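PDB 6TZ0: RNA-dependent RNA Polymerase from Bombyx mori cytoplasmic polyhedrosis virus, which catalyses RNA-templated RNA synthesis, making plus strands by fully conservative transcription and complementary minus strands during replication of the double-stranded viral genome. Local coordinates for residues A[5-13]-A[25-33]. Numbering follows the deposited sequence.
Sequences TELYNTIFS and EIEHLTAKL
Leu7 lies along helix 20-35 between Leu29 and Leu33, meeting each with a different branch. Its side chain and that of Leu29 run past one another in opposite directions, CD2 of Leu7 resting 3.8 Å from CD1 of Leu29, whereas toward Leu33 the approach is tip to tip, the CD1 methyl of Leu7 3.8 Å from the CD1 methyl of Leu33. CD1 of Leu29 also meets CG2 of Thr10, and its CD2 sits 3.5 Å from the backbone O of Thr5.

One turn earlier on the helix, Ile26 crosses Phe12 at about a right angle. Rotation of Phe12 to chi1 170°, with CG anti to the backbone N, lays its CB and CD2 along CG1 and CD1 of Ile26, CB 3.7 Å from CG1. Beyond this pair, Phe18 stacks on the Phe12 ring and Tyr848 meets it edge-to-face.

Glu25 extends its chain past Thr10, whose CG2 is 3.3 Å from OE2, while OE1 of Glu25 comes against CG1 of Ile11. In Thr10 (chi1 59°) CG2 stands beside the backbone N and OG1 between that N and the carbonyl carbon, where OG1 makes two weak bonds within 5-13, to Leu7 O and from Ser13 N. Ser13 OG donates to Thr10 O (2.6 Å), tilted 25° from the carbonyl plane.

Helix 145-160 packs on Leu7 and Phe12, and Phe43 of helix 37-44 touches both Leu7 and Leu33. The N-terminal segment 5-10 runs roughly antiparallel along helix 20-35 and passes, through an N-cap at Thr10, into the short helix 11-15, a mainly apolar contact bordered by Glu25. It lies about 33 Å from the centre of the chain, with the Leu33 side chain about 7 Å from that of Arg147, part of an ATP site that is empty in this chain.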
loop_
_atom_site.group_PDB
_atom_site.type_symbol
_atom_site.label_atom_id
_atom_site.label_comp_id
_atom_site.label_asym_id
_atom_site.label_seq_id
_atom_site.Cartn_x
_atom_site.Cartn_y
_atom_site.Cartn_z
ATOM N N THR A 5 6.432 -22.262 45.986
ATOM C CA THR A 5 5.040 -21.905 46.224
ATOM C C THR A 5 4.690 -20.593 45.534
ATOM O O THR A 5 3.763 -20.529 44.727
ATOM C CB THR A 5 4.742 -21.782 47.725
ATOM O OG1 THR A 5 5.026 -23.028 48.373
ATOM C CG2 THR A 5 3.284 -21.420 47.950
ATOM N N GLU A 6 5.443 -19.548 45.859
ATOM C CA GLU A 6 5.259 -18.222 45.296
ATOM C C GLU A 6 6.514 -17.802 44.539
ATOM O O GLU A 6 7.636 -18.143 44.920
ATOM C CB GLU A 6 4.924 -17.213 46.399
ATOM C CG GLU A 6 3.552 -17.439 47.016
ATOM C CD GLU A 6 3.258 -16.501 48.161
ATOM O OE1 GLU A 6 4.183 -15.792 48.593
ATOM O OE2 GLU A 6 2.102 -16.469 48.631
ATOM N N LEU A 7 6.308 -17.049 43.455
ATOM C CA LEU A 7 7.380 -16.753 42.511
ATOM C C LEU A 7 8.407 -15.761 43.029
ATOM O O LEU A 7 9.559 -15.809 42.589
ATOM C CB LEU A 7 6.795 -16.240 41.199
ATOM C CG LEU A 7 6.191 -17.328 40.319
ATOM C CD1 LEU A 7 5.415 -16.713 39.197
ATOM C CD2 LEU A 7 7.302 -18.183 39.755
ATOM N N TYR A 8 8.036 -14.872 43.941
ATOM C CA TYR A 8 8.999 -13.941 44.511
ATOM C C TYR A 8 9.768 -14.533 45.681
ATOM O O TYR A 8 10.557 -13.824 46.309
ATOM C CB TYR A 8 8.303 -12.640 44.929
ATOM C CG TYR A 8 7.224 -12.774 45.977
ATOM C CD1 TYR A 8 5.922 -13.091 45.616
ATOM C CD2 TYR A 8 7.492 -12.525 47.316
ATOM C CE1 TYR A 8 4.934 -13.200 46.559
ATOM C CE2 TYR A 8 6.507 -12.628 48.264
ATOM C CZ TYR A 8 5.228 -12.960 47.880
ATOM O OH TYR A 8 4.230 -13.065 48.822
ATOM N N ASN A 9 9.576 -15.819 45.969
ATOM C CA ASN A 9 10.279 -16.496 47.047
ATOM C C ASN A 9 11.039 -17.724 46.571
ATOM O O ASN A 9 11.529 -18.492 47.403
ATOM C CB ASN A 9 9.300 -16.891 48.150
ATOM C CG ASN A 9 8.788 -15.704 48.908
ATOM O OD1 ASN A 9 9.544 -14.789 49.230
ATOM N ND2 ASN A 9 7.495 -15.701 49.200
ATOM N N THR A 10 11.140 -17.939 45.265
ATOM C CA THR A 10 11.918 -19.058 44.766
ATOM C C THR A 10 13.406 -18.741 44.833
ATOM O O THR A 10 13.819 -17.586 44.961
ATOM C CB THR A 10 11.525 -19.403 43.332
ATOM O OG1 THR A 10 11.740 -18.267 42.488
ATOM C CG2 THR A 10 10.077 -19.789 43.268
ATOM N N ILE A 11 14.216 -19.795 44.753
ATOM C CA ILE A 11 15.662 -19.616 44.760
ATOM C C ILE A 11 16.192 -19.147 43.411
ATOM O O ILE A 11 17.335 -18.683 43.333
ATOM C CB ILE A 11 16.348 -20.911 45.218
ATOM C CG1 ILE A 11 15.873 -22.089 44.376
ATOM C CG2 ILE A 11 16.075 -21.167 46.683
ATOM C CD1 ILE A 11 16.609 -23.371 44.661
ATOM N N PHE A 12 15.397 -19.250 42.346
ATOM C CA PHE A 12 15.765 -18.602 41.094
ATOM C C PHE A 12 15.599 -17.093 41.172
ATOM O O PHE A 12 16.379 -16.357 40.561
ATOM C CB PHE A 12 14.938 -19.163 39.941
ATOM C CG PHE A 12 15.079 -18.385 38.664
ATOM C CD1 PHE A 12 16.263 -18.410 37.952
ATOM C CD2 PHE A 12 14.027 -17.628 38.179
ATOM C CE1 PHE A 12 16.400 -17.687 36.784
ATOM C CE2 PHE A 12 14.155 -16.905 37.013
ATOM C CZ PHE A 12 15.343 -16.935 36.315
ATOM N N SER A 13 14.606 -16.610 41.920
ATOM C CA SER A 13 14.381 -15.174 42.019
ATOM C C SER A 13 15.485 -14.462 42.785
ATOM O O SER A 13 15.624 -13.243 42.653
ATOM C CB SER A 13 13.043 -14.889 42.691
ATOM O OG SER A 13 13.091 -15.248 44.056
ATOM N N GLU A 25 11.607 -25.999 39.955
ATOM C CA GLU A 25 10.659 -25.174 40.696
ATOM C C GLU A 25 9.999 -24.133 39.796
ATOM O O GLU A 25 8.777 -23.935 39.854
ATOM C CB GLU A 25 11.393 -24.508 41.855
ATOM C CG GLU A 25 10.526 -23.757 42.817
ATOM C CD GLU A 25 11.329 -23.188 43.970
ATOM O OE1 GLU A 25 12.571 -23.314 43.948
ATOM O OE2 GLU A 25 10.722 -22.633 44.907
ATOM N N ILE A 26 10.794 -23.464 38.955
ATOM C CA ILE A 26 10.259 -22.514 37.985
ATOM C C ILE A 26 9.401 -23.229 36.954
ATOM O O ILE A 26 8.354 -22.716 36.538
ATOM C CB ILE A 26 11.415 -21.730 37.333
ATOM C CG1 ILE A 26 12.120 -20.887 38.383
ATOM C CG2 ILE A 26 10.937 -20.834 36.201
ATOM C CD1 ILE A 26 11.220 -19.858 39.023
ATOM N N GLU A 27 9.813 -24.437 36.560
ATOM C CA GLU A 27 9.035 -25.242 35.624
ATOM C C GLU A 27 7.663 -25.585 36.196
ATOM O O GLU A 27 6.640 -25.416 35.521
ATOM C CB GLU A 27 9.830 -26.501 35.282
ATOM C CG GLU A 27 9.238 -27.352 34.202
ATOM C CD GLU A 27 10.153 -28.478 33.775
ATOM O OE1 GLU A 27 11.237 -28.626 34.376
ATOM O OE2 GLU A 27 9.796 -29.205 32.824
ATOM N N HIS A 28 7.622 -25.962 37.477
ATOM C CA HIS A 28 6.369 -26.279 38.153
ATOM C C HIS A 28 5.469 -25.056 38.300
ATOM O O HIS A 28 4.266 -25.133 38.024
ATOM C CB HIS A 28 6.675 -26.893 39.517
ATOM C CG HIS A 28 5.459 -27.217 40.326
ATOM N ND1 HIS A 28 4.608 -28.252 40.010
ATOM C CD2 HIS A 28 4.965 -26.656 41.455
ATOM C CE1 HIS A 28 3.634 -28.306 40.899
ATOM N NE2 HIS A 28 3.829 -27.349 41.789
ATOM N N LEU A 29 6.025 -23.916 38.714
ATOM C CA LEU A 29 5.180 -22.747 38.950
ATOM C C LEU A 29 4.678 -22.119 37.653
ATOM O O LEU A 29 3.520 -21.687 37.577
ATOM C CB LEU A 29 5.925 -21.721 39.794
ATOM C CG LEU A 29 6.045 -22.151 41.248
ATOM C CD1 LEU A 29 6.889 -21.172 42.006
ATOM C CD2 LEU A 29 4.666 -22.240 41.860
ATOM N N THR A 30 5.515 -22.065 36.616
ATOM C CA THR A 30 5.039 -21.541 35.342
ATOM C C THR A 30 4.078 -22.506 34.660
ATOM O O THR A 30 3.174 -22.064 33.941
ATOM C CB THR A 30 6.223 -21.211 34.436
ATOM O OG1 THR A 30 7.043 -22.373 34.281
ATOM C CG2 THR A 30 7.044 -20.076 35.028
ATOM N N ALA A 31 4.213 -23.814 34.910
ATOM C CA ALA A 31 3.195 -24.754 34.453
ATOM C C ALA A 31 1.874 -24.542 35.184
ATOM O O ALA A 31 0.799 -24.633 34.576
ATOM C CB ALA A 31 3.688 -26.182 34.652
ATOM N N LYS A 32 1.939 -24.254 36.487
ATOM C CA LYS A 32 0.724 -24.018 37.261
ATOM C C LYS A 32 0.038 -22.728 36.826
ATOM O O LYS A 32 -1.194 -22.633 36.853
ATOM C CB LYS A 32 1.061 -23.987 38.753
ATOM C CG LYS A 32 -0.128 -23.870 39.687
ATOM C CD LYS A 32 0.311 -23.955 41.141
ATOM C CE LYS A 32 -0.837 -23.648 42.092
ATOM N NZ LYS A 32 -1.920 -24.667 42.020
ATOM N N LEU A 33 0.813 -21.729 36.404
ATOM C CA LEU A 33 0.186 -20.530 35.854
ATOM C C LEU A 33 -0.329 -20.742 34.437
ATOM O O LEU A 33 -1.286 -20.080 34.028
ATOM C CB LEU A 33 1.146 -19.347 35.884
ATOM C CG LEU A 33 1.414 -18.793 37.275
ATOM C CD1 LEU A 33 2.381 -17.638 37.195
ATOM C CD2 LEU A 33 0.115 -18.369 37.924
#